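Local structure of glutamine synthetase (Helicobacter pylori, 5ZLI) at residues S73-T78 with C99-V104; E141-D146 with N274-H279; V224-G229 with K268-D273; N244-K249 with N376-F381; N347-S352 with E367-D372. The protein belongs to the glutamine synthetase I-beta family and forms a twelve-subunit assembly in which each chain joins a beta-grasp domain to a larger catalytic domain. One frame throughout, in Å; residues are numbered along the deposited sequence.

Contact 1 (S73-T78 with C99-V104)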
# COMPACT_ATOMS: atom_id res chain seq x y z
N SER B 73 1.56 -47.56 32.15
CA SER B 73 0.97 -46.24 31.93
C SER B 73 -0.42 -46.11 32.53
O SER B 73 -0.82 -45.01 32.91
CB SER B 73 0.91 -45.92 30.44
OG SER B 73 0.16 -46.89 29.73
N ASP B 74 -1.20 -47.19 32.56
CA ASP B 74 -2.60 -47.08 32.96
C ASP B 74 -2.70 -46.70 34.44
O ASP B 74 -2.08 -47.32 35.31
CB ASP B 74 -3.31 -48.40 32.68
CG ASP B 74 -3.35 -48.74 31.19
OD1 ASP B 74 -4.17 -49.59 30.78
OD2 ASP B 74 -2.53 -48.16 30.45
N MET B 75 -3.53 -45.69 34.73
CA MET B 75 -3.84 -45.31 36.09
C MET B 75 -5.34 -45.04 36.17
O MET B 75 -6.06 -45.11 35.17
CB MET B 75 -3.00 -44.12 36.51
CG MET B 75 -1.47 -44.39 36.55
SD MET B 75 -0.75 -45.21 37.98
CE MET B 75 -0.63 -43.83 39.11
N ILE B 76 -5.82 -44.68 37.36
CA ILE B 76 -7.24 -44.44 37.59
C ILE B 76 -7.44 -43.02 38.13
O ILE B 76 -6.65 -42.52 38.94
CB ILE B 76 -7.84 -45.47 38.57
CG1 ILE B 76 -7.93 -46.86 37.93
CG2 ILE B 76 -9.22 -45.03 39.06
CD1 ILE B 76 -8.90 -46.93 36.82
N LEU B 77 -8.49 -42.37 37.64
CA LEU B 77 -8.99 -41.19 38.32
C LEU B 77 -10.04 -41.58 39.34
O LEU B 77 -10.94 -42.37 39.05
CB LEU B 77 -9.58 -40.17 37.35
CG LEU B 77 -8.50 -39.63 36.43
CD1 LEU B 77 -9.08 -38.69 35.39
CD2 LEU B 77 -7.41 -38.94 37.26
N THR B 78 -9.88 -41.07 40.54
CA THR B 78 -10.86 -41.30 41.58
C THR B 78 -11.61 -40.01 41.84
O THR B 78 -11.03 -39.06 42.39
CB THR B 78 -10.24 -41.79 42.88
OG1 THR B 78 -9.10 -42.62 42.59
CG2 THR B 78 -11.33 -42.56 43.67
N CYS B 99 -10.86 -34.99 41.14
CA CYS B 99 -10.36 -36.36 41.16
C CYS B 99 -8.95 -36.42 41.74
O CYS B 99 -8.20 -35.44 41.72
CB CYS B 99 -10.39 -36.97 39.76
SG CYS B 99 -12.06 -37.04 39.05
N ASP B 100 -8.62 -37.57 42.31
CA ASP B 100 -7.25 -37.96 42.61
C ASP B 100 -6.86 -39.15 41.75
O ASP B 100 -7.71 -39.87 41.22
CB ASP B 100 -7.05 -38.29 44.08
CG ASP B 100 -7.28 -37.08 44.98
OD1 ASP B 100 -6.49 -36.11 44.85
OD2 ASP B 100 -8.23 -37.10 45.81
N VAL B 101 -5.57 -39.34 41.60
CA VAL B 101 -5.00 -40.52 40.95
C VAL B 101 -4.89 -41.66 41.96
O VAL B 101 -4.36 -41.49 43.06
CB VAL B 101 -3.63 -40.19 40.36
CG1 VAL B 101 -3.35 -40.98 39.10
CG2 VAL B 101 -3.59 -38.71 40.05
N TYR B 102 -5.39 -42.83 41.59
CA TYR B 102 -5.18 -44.03 42.40
C TYR B 102 -4.11 -44.88 41.73
O TYR B 102 -4.21 -45.21 40.55
CB TYR B 102 -6.44 -44.86 42.56
CG TYR B 102 -6.26 -46.10 43.44
CD1 TYR B 102 -6.47 -46.04 44.82
CD2 TYR B 102 -5.91 -47.33 42.90
CE1 TYR B 102 -6.33 -47.17 45.64
CE2 TYR B 102 -5.77 -48.48 43.71
CZ TYR B 102 -5.98 -48.39 45.07
OH TYR B 102 -5.85 -49.52 45.86
N ASP B 103 -3.08 -45.21 42.50
CA ASP B 103 -1.97 -46.04 42.04
C ASP B 103 -2.47 -47.48 42.05
O ASP B 103 -2.80 -48.01 43.12
CB ASP B 103 -0.76 -45.82 42.96
CG ASP B 103 0.50 -46.55 42.50
OD1 ASP B 103 1.62 -46.06 42.81
OD2 ASP B 103 0.40 -47.60 41.83
N VAL B 104 -2.55 -48.10 40.87
CA VAL B 104 -3.10 -49.44 40.79
C VAL B 104 -2.01 -50.49 40.86
O VAL B 104 -2.32 -51.68 40.98
CB VAL B 104 -3.91 -49.66 39.49
CG1 VAL B 104 -5.05 -48.66 39.38
CG2 VAL B 104 -2.98 -49.59 38.29
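Thr78 and Asp100 form an antiparallel hydrogen-bonded pair: Thr78 N donates to Asp100 O at 2.6 Å, and Asp100 N returns a bond to Thr78 O at 2.8 Å. They belong to neighbouring strands of the beta-grasp domain, 74-81 and 94-103, whose contacting parts run 148° apart. Beta-branched Thr78 suits the extended backbone, and its OG1 adds a weak bond to Asp100 O while resting 3.5 Å from Tyr102 CB. Ile76 continues the ladder by accepting Tyr102 N at its O (3.0 Å). The Ile76 and Val104 side chains cross at about a right angle, with CG1 of each 3.7 Å apart. Met75 works differently. Its unbranched chain bends at chi2 (-81°) and again at chi3, curling CE to 3.9 Å from Val101 CG1 and alongside Asp103 CA; Phe59 of strand 57-60 packs on both Met75 and Val101. The charged ends find partners outside the pair, Asp100 on Lys119 and Asp74 on Arg349 of a neighbouring subunit. The division of labour implies that main-chain bonds fix the register and join the strands, while the apolar side chains add packing that does not depend on direction.

Contact 2 (E141-D146 with N274-H279)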
# COMPACT_ATOMS: atom_id res chain seq x y z
N GLU B 141 -2.96 -12.67 43.29
CA GLU B 141 -2.86 -11.55 42.36
C GLU B 141 -2.58 -12.08 40.95
O GLU B 141 -1.86 -13.07 40.77
CB GLU B 141 -1.77 -10.56 42.80
CG GLU B 141 -1.98 -10.02 44.23
CD GLU B 141 -0.88 -9.07 44.74
OE1 GLU B 141 0.29 -9.19 44.31
OE2 GLU B 141 -1.17 -8.25 45.65
N PHE B 142 -3.16 -11.40 39.96
CA PHE B 142 -3.08 -11.80 38.57
C PHE B 142 -3.05 -10.58 37.68
O PHE B 142 -3.04 -9.44 38.13
CB PHE B 142 -4.25 -12.67 38.18
CG PHE B 142 -5.58 -11.99 38.34
CD1 PHE B 142 -6.05 -11.12 37.39
CD2 PHE B 142 -6.35 -12.25 39.45
CE1 PHE B 142 -7.27 -10.51 37.55
CE2 PHE B 142 -7.55 -11.67 39.60
CZ PHE B 142 -8.03 -10.78 38.65
N PHE B 143 -2.99 -10.83 36.38
CA PHE B 143 -2.89 -9.81 35.37
C PHE B 143 -3.85 -10.15 34.25
O PHE B 143 -4.01 -11.32 33.88
CB PHE B 143 -1.49 -9.69 34.76
CG PHE B 143 -0.52 -8.95 35.61
CD1 PHE B 143 -0.37 -7.56 35.46
CD2 PHE B 143 0.27 -9.62 36.53
CE1 PHE B 143 0.53 -6.86 36.24
CE2 PHE B 143 1.19 -8.92 37.31
CZ PHE B 143 1.32 -7.54 37.17
N ILE B 144 -4.44 -9.14 33.67
CA ILE B 144 -5.28 -9.34 32.51
C ILE B 144 -4.66 -8.53 31.41
O ILE B 144 -4.63 -7.30 31.48
CB ILE B 144 -6.72 -8.95 32.76
CG1 ILE B 144 -7.30 -9.92 33.79
CG2 ILE B 144 -7.46 -8.85 31.40
CD1 ILE B 144 -8.81 -9.94 33.88
N PHE B 145 -4.10 -9.21 30.44
CA PHE B 145 -3.45 -8.55 29.32
C PHE B 145 -4.35 -8.57 28.07
O PHE B 145 -5.37 -9.27 28.01
CB PHE B 145 -2.09 -9.21 29.08
CG PHE B 145 -1.08 -8.97 30.20
CD1 PHE B 145 -0.78 -7.66 30.64
CD2 PHE B 145 -0.41 -10.04 30.80
CE1 PHE B 145 0.14 -7.43 31.64
CE2 PHE B 145 0.53 -9.82 31.81
CZ PHE B 145 0.80 -8.52 32.23
N ASP B 146 -3.98 -7.75 27.09
CA ASP B 146 -4.63 -7.80 25.78
C ASP B 146 -3.98 -8.82 24.87
O ASP B 146 -4.65 -9.49 24.08
CB ASP B 146 -4.63 -6.43 25.09
CG ASP B 146 -5.39 -5.39 25.87
OD1 ASP B 146 -6.38 -5.78 26.52
OD2 ASP B 146 -5.01 -4.20 25.83
N ASN B 274 5.34 -4.31 39.99
CA ASN B 274 5.11 -5.29 41.04
C ASN B 274 4.87 -6.67 40.47
O ASN B 274 4.24 -6.81 39.42
CB ASN B 274 3.90 -4.90 41.90
CG ASN B 274 4.30 -4.21 43.17
OD1 ASN B 274 5.35 -3.56 43.26
ND2 ASN B 274 3.49 -4.38 44.19
N GLY B 275 5.37 -7.68 41.17
CA GLY B 275 5.05 -9.04 40.81
C GLY B 275 3.72 -9.45 41.40
O GLY B 275 3.09 -8.72 42.17
N SER B 276 3.28 -10.65 41.02
CA SER B 276 2.05 -11.20 41.57
C SER B 276 2.41 -12.14 42.70
O SER B 276 3.33 -12.94 42.59
CB SER B 276 1.25 -11.91 40.49
OG SER B 276 0.80 -10.95 39.54
N GLY B 277 1.70 -12.01 43.82
CA GLY B 277 1.98 -12.89 44.92
C GLY B 277 0.85 -13.86 45.13
O GLY B 277 -0.25 -13.66 44.60
N MET B 278 1.12 -14.95 45.85
CA MET B 278 0.06 -15.73 46.49
C MET B 278 0.26 -15.53 47.98
O MET B 278 0.92 -16.32 48.66
CB MET B 278 0.08 -17.22 46.08
CG MET B 278 -1.11 -18.02 46.61
SD MET B 278 -1.10 -19.78 46.20
CE MET B 278 0.36 -20.31 47.09
N HIS B 279 -0.25 -14.40 48.48
CA HIS B 279 -0.28 -14.11 49.90
C HIS B 279 -1.18 -15.14 50.60
O HIS B 279 -2.40 -15.16 50.42
CB HIS B 279 -0.76 -12.68 50.11
CG HIS B 279 0.13 -11.66 49.48
ND1 HIS B 279 1.48 -11.89 49.29
CD2 HIS B 279 -0.12 -10.44 48.95
CE1 HIS B 279 2.02 -10.84 48.69
NE2 HIS B 279 1.07 -9.95 48.47
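Glu141 and Gly277 grip each other twice, once through the main chain and once through a carboxylate, where strand 133-145 meets the chain leading into strand 278-286, its antiparallel neighbour in the curved sheet of the catalytic domain. Glu141 N donates to Gly277 O across 3.2 Å, with an angle of 142° at the hydrogen. In return Gly277 N donates to Glu141 OE1, also at 3.2 Å, approaching from above the carboxylate plane, 36° out of it. The reach comes from a side chain extended beyond CG, long enough to bring OE1 within reach of Gly277 N. Glycine fits opposite it, since a beta carbon here would probably crowd the imidazole of His279 as it is placed.

The second carboxylate oxygen is placed otherwise. Glu141 OE2 stands 4.0 Å from His279 NE2, too far for a bond, with the carboxylate and imidazole planes 67° apart, and it also lies close to the acidic ends of Glu223 and Glu230, so this side of Glu141 belongs to a cluster of carboxylates.

Ser276 is small enough to tuck its CB 3.3 Å from Glu141 O. Its OG is close to Phe143 CE2, obliquely to the ring, but is satisfied by Gln228 NE2, which also serves Gly275 O, so one amide holds two successive polar groups of the 274-279 segment. Buried Phe143 packs alongside, and the edge of its ring turns to the main chain: CZ lies 3.8 Å from Asn274 O, which sits near the ring plane.

Contact 3 (V224-G229 with K268-D273)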
# COMPACT_ATOMS: atom_id res chain seq x y z
N VAL B 224 -1.34 -3.12 42.36
CA VAL B 224 -0.32 -2.06 42.25
C VAL B 224 0.27 -1.99 40.83
O VAL B 224 0.56 -0.90 40.32
CB VAL B 224 0.78 -2.25 43.30
CG1 VAL B 224 1.96 -1.35 42.99
CG2 VAL B 224 0.25 -1.99 44.68
N ALA B 225 0.56 -3.13 40.22
CA ALA B 225 1.08 -3.13 38.85
C ALA B 225 -0.04 -2.80 37.85
O ALA B 225 -1.22 -2.79 38.18
CB ALA B 225 1.70 -4.47 38.51
N GLN B 226 0.37 -2.55 36.61
CA GLN B 226 -0.49 -1.83 35.67
C GLN B 226 -1.74 -2.63 35.27
O GLN B 226 -2.82 -2.04 35.16
CB GLN B 226 0.33 -1.42 34.46
CG GLN B 226 1.52 -0.61 34.87
CD GLN B 226 2.31 -0.12 33.71
OE1 GLN B 226 1.82 0.64 32.89
NE2 GLN B 226 3.55 -0.57 33.62
N ALA B 227 -1.64 -3.92 35.00
CA ALA B 227 -2.84 -4.66 34.59
C ALA B 227 -3.26 -5.67 35.65
O ALA B 227 -3.90 -6.68 35.36
CB ALA B 227 -2.67 -5.36 33.25
N GLN B 228 -2.92 -5.39 36.89
CA GLN B 228 -2.96 -6.37 37.95
C GLN B 228 -4.27 -6.26 38.72
O GLN B 228 -4.91 -5.20 38.76
CB GLN B 228 -1.77 -6.17 38.88
CG GLN B 228 -1.26 -7.46 39.46
CD GLN B 228 -0.16 -7.25 40.45
OE1 GLN B 228 0.10 -6.13 40.89
NE2 GLN B 228 0.47 -8.34 40.85
N GLY B 229 -4.65 -7.37 39.34
CA GLY B 229 -5.92 -7.47 40.04
C GLY B 229 -5.83 -8.55 41.09
O GLY B 229 -4.84 -9.28 41.17
N LYS B 268 6.22 -12.65 37.75
CA LYS B 268 6.79 -11.37 37.30
C LYS B 268 6.77 -11.23 35.77
O LYS B 268 7.77 -11.50 35.09
CB LYS B 268 8.21 -11.23 37.85
CG LYS B 268 8.86 -9.86 37.68
CD LYS B 268 8.38 -8.89 38.73
CE LYS B 268 9.41 -7.85 39.03
NZ LYS B 268 8.80 -6.88 39.93
N PRO B 269 5.64 -10.79 35.18
CA PRO B 269 5.61 -10.55 33.73
C PRO B 269 6.20 -9.22 33.29
O PRO B 269 6.66 -9.10 32.15
CB PRO B 269 4.11 -10.58 33.39
CG PRO B 269 3.44 -10.16 34.65
CD PRO B 269 4.28 -10.74 35.78
N LEU B 270 6.20 -8.22 34.14
CA LEU B 270 6.67 -6.90 33.77
C LEU B 270 7.91 -6.59 34.59
O LEU B 270 7.85 -6.62 35.82
CB LEU B 270 5.62 -5.82 34.03
CG LEU B 270 4.24 -6.02 33.40
CD1 LEU B 270 3.29 -4.97 33.91
CD2 LEU B 270 4.37 -5.94 31.92
N TYR B 271 9.01 -6.30 33.90
CA TYR B 271 10.17 -5.78 34.60
C TYR B 271 9.85 -4.39 35.14
O TYR B 271 9.15 -3.60 34.51
CB TYR B 271 11.39 -5.74 33.69
CG TYR B 271 12.64 -5.33 34.42
CD1 TYR B 271 13.17 -6.13 35.42
CD2 TYR B 271 13.27 -4.13 34.14
CE1 TYR B 271 14.32 -5.76 36.12
CE2 TYR B 271 14.41 -3.74 34.84
CZ TYR B 271 14.93 -4.56 35.82
OH TYR B 271 16.07 -4.19 36.51
N GLY B 272 10.30 -4.12 36.35
CA GLY B 272 10.12 -2.80 36.89
C GLY B 272 8.74 -2.48 37.42
O GLY B 272 8.47 -1.32 37.75
N ASP B 273 7.86 -3.48 37.55
CA ASP B 273 6.59 -3.27 38.21
C ASP B 273 6.35 -4.45 39.14
O ASP B 273 7.10 -5.44 39.13
CB ASP B 273 5.44 -3.09 37.23
CG ASP B 273 4.33 -2.19 37.80
OD1 ASP B 273 4.40 -1.83 39.01
OD2 ASP B 273 3.43 -1.81 37.03
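The carboxylate of Asp273 lies against Ala225 and the start of the Gln226 side chain. With CG anti to the backbone N (chi1 -150°), Asp273 points its acid group across the gap, where OD2 comes 3.3 Å from Ala225 CA and 3.5 Å from Ala225 CB. Alanine suits the place because its single methyl lets the carboxylate come so near the main chain. Gln226 runs past obliquely, its amide plane turned 49° from that of the carboxylate, and its CG lies 3.1 Å from Asp273 OD2. Because the chain is extended beyond CG, the amide passes OD2 without bonding to it, and OE1 instead accepts from Glu167 N. The polar link across the contact is a bent, weak bond from Gln226 N to Asp273 OD2 at 3.2 Å; Gln187 N, also weakly bonded, is a second partner of that buried oxygen.

Two beta turns present these groups. Ala225 to Gln228 is a type I turn leading into strand 228-237 of the catalytic domain, braced by Gln228 OE1, which accepts Ala225 N at 3.1 Å. Leu270 to Asp273 is a type II turn, with Gly272 at its third position, where the positive phi of 78° is easiest for a residue lacking a side chain. Leu270 CD1 approaches Gln226 NE2 at 4.4 Å. Beyond it Tyr271 O bonds to Ser154 OG of a neighbouring subunit.

Contact 4 (N244-K249 with N376-F381)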
# COMPACT_ATOMS: atom_id res chain seq x y z
N ASN B 244 -10.02 -24.37 45.70
CA ASN B 244 -10.65 -23.16 45.22
C ASN B 244 -9.67 -22.34 44.41
O ASN B 244 -10.08 -21.61 43.50
CB ASN B 244 -11.16 -22.31 46.39
CG ASN B 244 -12.34 -22.92 47.08
OD1 ASN B 244 -13.11 -23.67 46.48
ND2 ASN B 244 -12.50 -22.60 48.35
N VAL B 245 -8.38 -22.50 44.68
CA VAL B 245 -7.37 -21.84 43.88
C VAL B 245 -7.43 -22.35 42.44
O VAL B 245 -7.45 -21.55 41.50
CB VAL B 245 -5.99 -22.02 44.51
CG1 VAL B 245 -4.86 -21.66 43.53
CG2 VAL B 245 -5.91 -21.21 45.82
N GLN B 246 -7.51 -23.67 42.25
CA GLN B 246 -7.68 -24.20 40.88
C GLN B 246 -8.91 -23.61 40.19
O GLN B 246 -8.84 -23.19 39.04
CB GLN B 246 -7.77 -25.74 40.87
CG GLN B 246 -6.50 -26.51 41.25
CD GLN B 246 -5.25 -26.11 40.45
OE1 GLN B 246 -4.65 -25.07 40.72
NE2 GLN B 246 -4.88 -26.90 39.45
N LYS B 247 -10.06 -23.59 40.88
CA LYS B 247 -11.28 -23.00 40.30
C LYS B 247 -11.06 -21.52 39.95
O LYS B 247 -11.36 -21.10 38.83
CB LYS B 247 -12.46 -23.13 41.26
CG LYS B 247 -13.00 -24.52 41.53
CD LYS B 247 -14.41 -24.36 42.17
CE LYS B 247 -14.92 -25.62 42.85
NZ LYS B 247 -16.28 -25.47 43.40
N LEU B 248 -10.63 -20.72 40.93
CA LEU B 248 -10.33 -19.30 40.73
C LEU B 248 -9.42 -19.04 39.52
O LEU B 248 -9.72 -18.17 38.69
CB LEU B 248 -9.70 -18.73 42.01
CG LEU B 248 -9.16 -17.31 42.27
CD1 LEU B 248 -7.79 -17.00 41.68
CD2 LEU B 248 -10.11 -16.30 41.76
N LYS B 249 -8.29 -19.76 39.41
CA LYS B 249 -7.40 -19.57 38.25
C LYS B 249 -8.15 -19.81 36.93
O LYS B 249 -8.11 -18.99 36.02
CB LYS B 249 -6.17 -20.49 38.35
CG LYS B 249 -5.07 -20.03 39.35
CD LYS B 249 -3.92 -21.05 39.41
CE LYS B 249 -2.90 -20.74 40.53
NZ LYS B 249 -1.83 -21.80 40.75
N ASN B 376 2.23 -25.25 42.77
CA ASN B 376 1.09 -26.13 42.87
C ASN B 376 0.47 -25.90 44.24
O ASN B 376 1.11 -26.20 45.26
CB ASN B 376 1.48 -27.59 42.71
CG ASN B 376 0.27 -28.54 42.62
OD1 ASN B 376 -0.72 -28.42 43.37
ND2 ASN B 376 0.34 -29.48 41.69
N PRO B 377 -0.77 -25.38 44.30
CA PRO B 377 -1.40 -25.09 45.60
C PRO B 377 -1.47 -26.28 46.55
O PRO B 377 -1.32 -26.11 47.77
CB PRO B 377 -2.81 -24.61 45.19
CG PRO B 377 -3.00 -25.14 43.80
CD PRO B 377 -1.65 -25.09 43.17
N TYR B 378 -1.67 -27.49 46.03
CA TYR B 378 -1.68 -28.66 46.90
C TYR B 378 -0.33 -28.85 47.57
O TYR B 378 -0.21 -28.84 48.80
CB TYR B 378 -2.10 -29.88 46.10
CG TYR B 378 -3.46 -29.70 45.50
CD1 TYR B 378 -4.60 -29.77 46.29
CD2 TYR B 378 -3.62 -29.45 44.14
CE1 TYR B 378 -5.86 -29.60 45.76
CE2 TYR B 378 -4.88 -29.28 43.60
CZ TYR B 378 -6.00 -29.35 44.43
OH TYR B 378 -7.24 -29.17 43.92
N LEU B 379 0.72 -28.95 46.75
CA LEU B 379 2.07 -29.16 47.26
C LEU B 379 2.48 -28.00 48.15
O LEU B 379 2.93 -28.21 49.28
CB LEU B 379 3.05 -29.34 46.09
CG LEU B 379 2.82 -30.46 45.03
CD1 LEU B 379 4.02 -30.59 44.12
CD2 LEU B 379 2.50 -31.82 45.62
N ALA B 380 2.23 -26.76 47.70
CA ALA B 380 2.56 -25.59 48.51
C ALA B 380 1.89 -25.66 49.89
O ALA B 380 2.57 -25.58 50.93
CB ALA B 380 2.16 -24.30 47.78
N PHE B 381 0.56 -25.81 49.92
CA PHE B 381 -0.12 -25.85 51.21
C PHE B 381 0.36 -27.03 52.04
O PHE B 381 0.72 -26.88 53.21
CB PHE B 381 -1.63 -25.91 51.01
CG PHE B 381 -2.18 -24.71 50.34
CD1 PHE B 381 -1.45 -23.55 50.25
CD2 PHE B 381 -3.43 -24.76 49.76
CE1 PHE B 381 -1.95 -22.46 49.63
CE2 PHE B 381 -3.94 -23.66 49.13
CZ PHE B 381 -3.20 -22.51 49.07
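Val245 and Pro377 meet where two helices of the catalytic domain, 238-258 and 377-393, approach each other, their short contacting parts running 142° apart with axes 11.3 Å from one another. At that separation the side chains must bridge the gap.

The apolar contacts come first. Val245 CG1, anti to its backbone N, reaches Pro377 CG at 4.0 Å, while Val245 CG2 meets the edge of the Phe381 ring at CZ, 4.4 Å away. Phe381 also stacks on Phe136.

Two polar side chains reach the proline with their ends. Gln246, bent at chi2 (-53°), crosses Pro377 at about a right angle: Gln246 OE1 lies 3.5 Å from Pro377 CG, and Gln246 gives its CG to Tyr378, near OH of that ring; Gln246 NE2 is bonded to Gly36 O. Lys249 comes tip to tip with the proline, NZ standing 4.1 Å from Pro377 CD, and that buried amine is satisfied by Ser373 O.

A capping bond and a proline mark the helix start. Proline is well suited to the first turn, where no backbone N-H is needed for the helix ladder. Just before it, Asn376 is the N-cap: its OD1 accepts from Tyr378 N at 3.0 Å.

Contact 5 (N347-S352 with E367-D372)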
# COMPACT_ATOMS: atom_id res chain seq x y z
N ASN B 347 2.26 -5.39 60.41
CA ASN B 347 2.07 -4.26 59.52
C ASN B 347 3.27 -4.03 58.59
O ASN B 347 3.55 -2.90 58.18
CB ASN B 347 1.81 -3.00 60.34
CG ASN B 347 0.94 -3.28 61.53
OD1 ASN B 347 -0.13 -3.88 61.40
ND2 ASN B 347 1.45 -2.96 62.72
N ASN B 348 4.04 -5.07 58.26
CA ASN B 348 5.26 -4.91 57.49
C ASN B 348 5.19 -5.71 56.20
O ASN B 348 5.13 -6.94 56.23
CB ASN B 348 6.45 -5.33 58.34
CG ASN B 348 7.77 -4.79 57.83
OD1 ASN B 348 8.00 -4.69 56.63
ND2 ASN B 348 8.65 -4.44 58.76
N ARG B 349 5.24 -5.01 55.06
CA ARG B 349 5.20 -5.67 53.76
C ARG B 349 6.57 -5.86 53.14
O ARG B 349 6.66 -6.34 52.01
CB ARG B 349 4.29 -4.90 52.78
CG ARG B 349 2.90 -4.83 53.28
CD ARG B 349 1.97 -4.59 52.14
NE ARG B 349 0.63 -5.10 52.42
CZ ARG B 349 -0.20 -4.66 53.36
NH1 ARG B 349 0.16 -3.68 54.17
NH2 ARG B 349 -1.40 -5.22 53.49
N SER B 350 7.63 -5.50 53.86
CA SER B 350 8.98 -5.90 53.50
C SER B 350 9.35 -7.27 54.07
O SER B 350 10.33 -7.88 53.60
CB SER B 350 9.97 -4.84 53.96
OG SER B 350 9.82 -4.60 55.35
N ALA B 351 8.59 -7.79 55.03
CA ALA B 351 8.93 -9.04 55.69
C ALA B 351 8.37 -10.25 54.95
O ALA B 351 7.41 -10.15 54.18
CB ALA B 351 8.43 -9.03 57.13
N SER B 352 9.04 -11.40 55.12
CA SER B 352 8.56 -12.67 54.56
C SER B 352 7.23 -13.08 55.16
O SER B 352 6.35 -13.59 54.45
CB SER B 352 9.60 -13.76 54.73
OG SER B 352 10.73 -13.43 53.98
N GLU B 367 0.35 -14.28 57.69
CA GLU B 367 0.30 -14.22 56.23
C GLU B 367 1.71 -14.38 55.67
O GLU B 367 2.61 -13.60 56.01
CB GLU B 367 -0.34 -12.91 55.76
CG GLU B 367 -0.08 -12.63 54.27
CD GLU B 367 -0.39 -11.19 53.90
OE1 GLU B 367 -1.58 -10.79 53.95
OE2 GLU B 367 0.58 -10.44 53.63
N PHE B 368 1.92 -15.42 54.87
CA PHE B 368 3.21 -15.65 54.21
C PHE B 368 3.20 -15.00 52.83
O PHE B 368 2.40 -15.38 51.96
CB PHE B 368 3.53 -17.14 54.12
CG PHE B 368 3.43 -17.85 55.43
CD1 PHE B 368 4.43 -17.74 56.38
CD2 PHE B 368 2.31 -18.59 55.75
CE1 PHE B 368 4.30 -18.40 57.60
CE2 PHE B 368 2.20 -19.25 56.95
CZ PHE B 368 3.18 -19.15 57.87
N ARG B 369 4.08 -14.02 52.64
CA ARG B 369 4.06 -13.21 51.44
C ARG B 369 4.98 -13.72 50.34
O ARG B 369 4.95 -13.18 49.23
CB ARG B 369 4.42 -11.76 51.76
CG ARG B 369 3.51 -11.10 52.76
CD ARG B 369 3.98 -9.69 53.06
NE ARG B 369 4.08 -8.85 51.86
CZ ARG B 369 3.04 -8.31 51.22
NH1 ARG B 369 1.80 -8.53 51.64
NH2 ARG B 369 3.23 -7.56 50.15
N PHE B 370 5.84 -14.69 50.63
CA PHE B 370 6.78 -15.16 49.62
C PHE B 370 6.20 -16.12 48.58
O PHE B 370 6.73 -16.17 47.47
CB PHE B 370 8.01 -15.78 50.28
CG PHE B 370 7.70 -16.85 51.30
CD1 PHE B 370 7.51 -16.51 52.63
CD2 PHE B 370 7.62 -18.18 50.95
CE1 PHE B 370 7.22 -17.46 53.58
CE2 PHE B 370 7.32 -19.15 51.91
CZ PHE B 370 7.12 -18.78 53.22
N PRO B 371 5.13 -16.88 48.84
CA PRO B 371 4.62 -17.78 47.78
C PRO B 371 3.94 -17.04 46.63
O PRO B 371 3.49 -15.90 46.76
CB PRO B 371 3.63 -18.69 48.51
CG PRO B 371 3.43 -18.11 49.81
CD PRO B 371 4.50 -17.17 50.14
N ASP B 372 3.90 -17.72 45.47
CA ASP B 372 3.24 -17.23 44.26
C ASP B 372 2.42 -18.33 43.60
O ASP B 372 2.45 -19.50 44.01
CB ASP B 372 4.24 -16.66 43.24
CG ASP B 372 5.40 -17.62 42.94
OD1 ASP B 372 5.14 -18.75 42.47
OD2 ASP B 372 6.58 -17.22 43.15
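The beta hairpin of strands 351-355 and 366-368 is joined at its open end by Ser352 and Arg369, whose main chains bond from Arg369 N to Ser352 O at 2.9 Å. The same oxygen lies at the edge of the Phe370 ring, 3.6 Å from CD1. Phe370 holds CG between its backbone N and carbonyl carbon (chi1 52°), which sets the ring beside Ser352, and Ser352 CB packs on that CD1 as well.

Arg369 has the largest share of the contact. Its chain bends at chi3 (57°), bringing CD to 3.6 Å from Ala351 O and the guanidinium under Arg349, whose CB lies 3.7 Å above the guanidinium plane, toward its rim. The two arginines cross obliquely, and Arg349 meets the Arg369 face with its CB, CG and CD, the guanidinium planes being 82° apart. Like charges still come close, Arg349 NE to Arg369 NH1 at 3.7 Å, a repulsion probably offset by acids nearby. In this part of the catalytic domain the hairpin borders another subunit, whose Asp74 pairs with Arg349. Arg369 is held within its own chain: NH1 forms a salt bridge with Glu367 OE2 at 3.0 Å. OE2 lies in the Arg369 guanidinium plane and is met on its syn side, somewhat out of the carboxylate plane, while Arg369 NH2 bonds to Glu337 O. Glu367 suits this position because its other oxygen, OE1, can pair with Arg354 of the hairpin's first strand.

How the contacts relate
Contacts 2 to 5 lie in the catalytic domain. Contacts 2 and 3, with centres about 7 Å apart, share a strand pairing, Phe142 O meeting Gly229 N at 2.9 Å. Contact 2 reaches contact 5, Met278 N lying 2.7 Å from Pro371 O, and touches contact 4 where Met278 CE packs 4.1 Å from Phe381 CE1. Contact 1 stands apart in the beta-grasp domain, its centre about 37 Å from that of contact 5, though its nearest atoms come within about 7 Å of contact 4. An ion pair between subunits joins contact 1 of one chain to contact 5 of another, as fits a family whose active sites form between beta-grasp and catalytic domains of adjacent subunits.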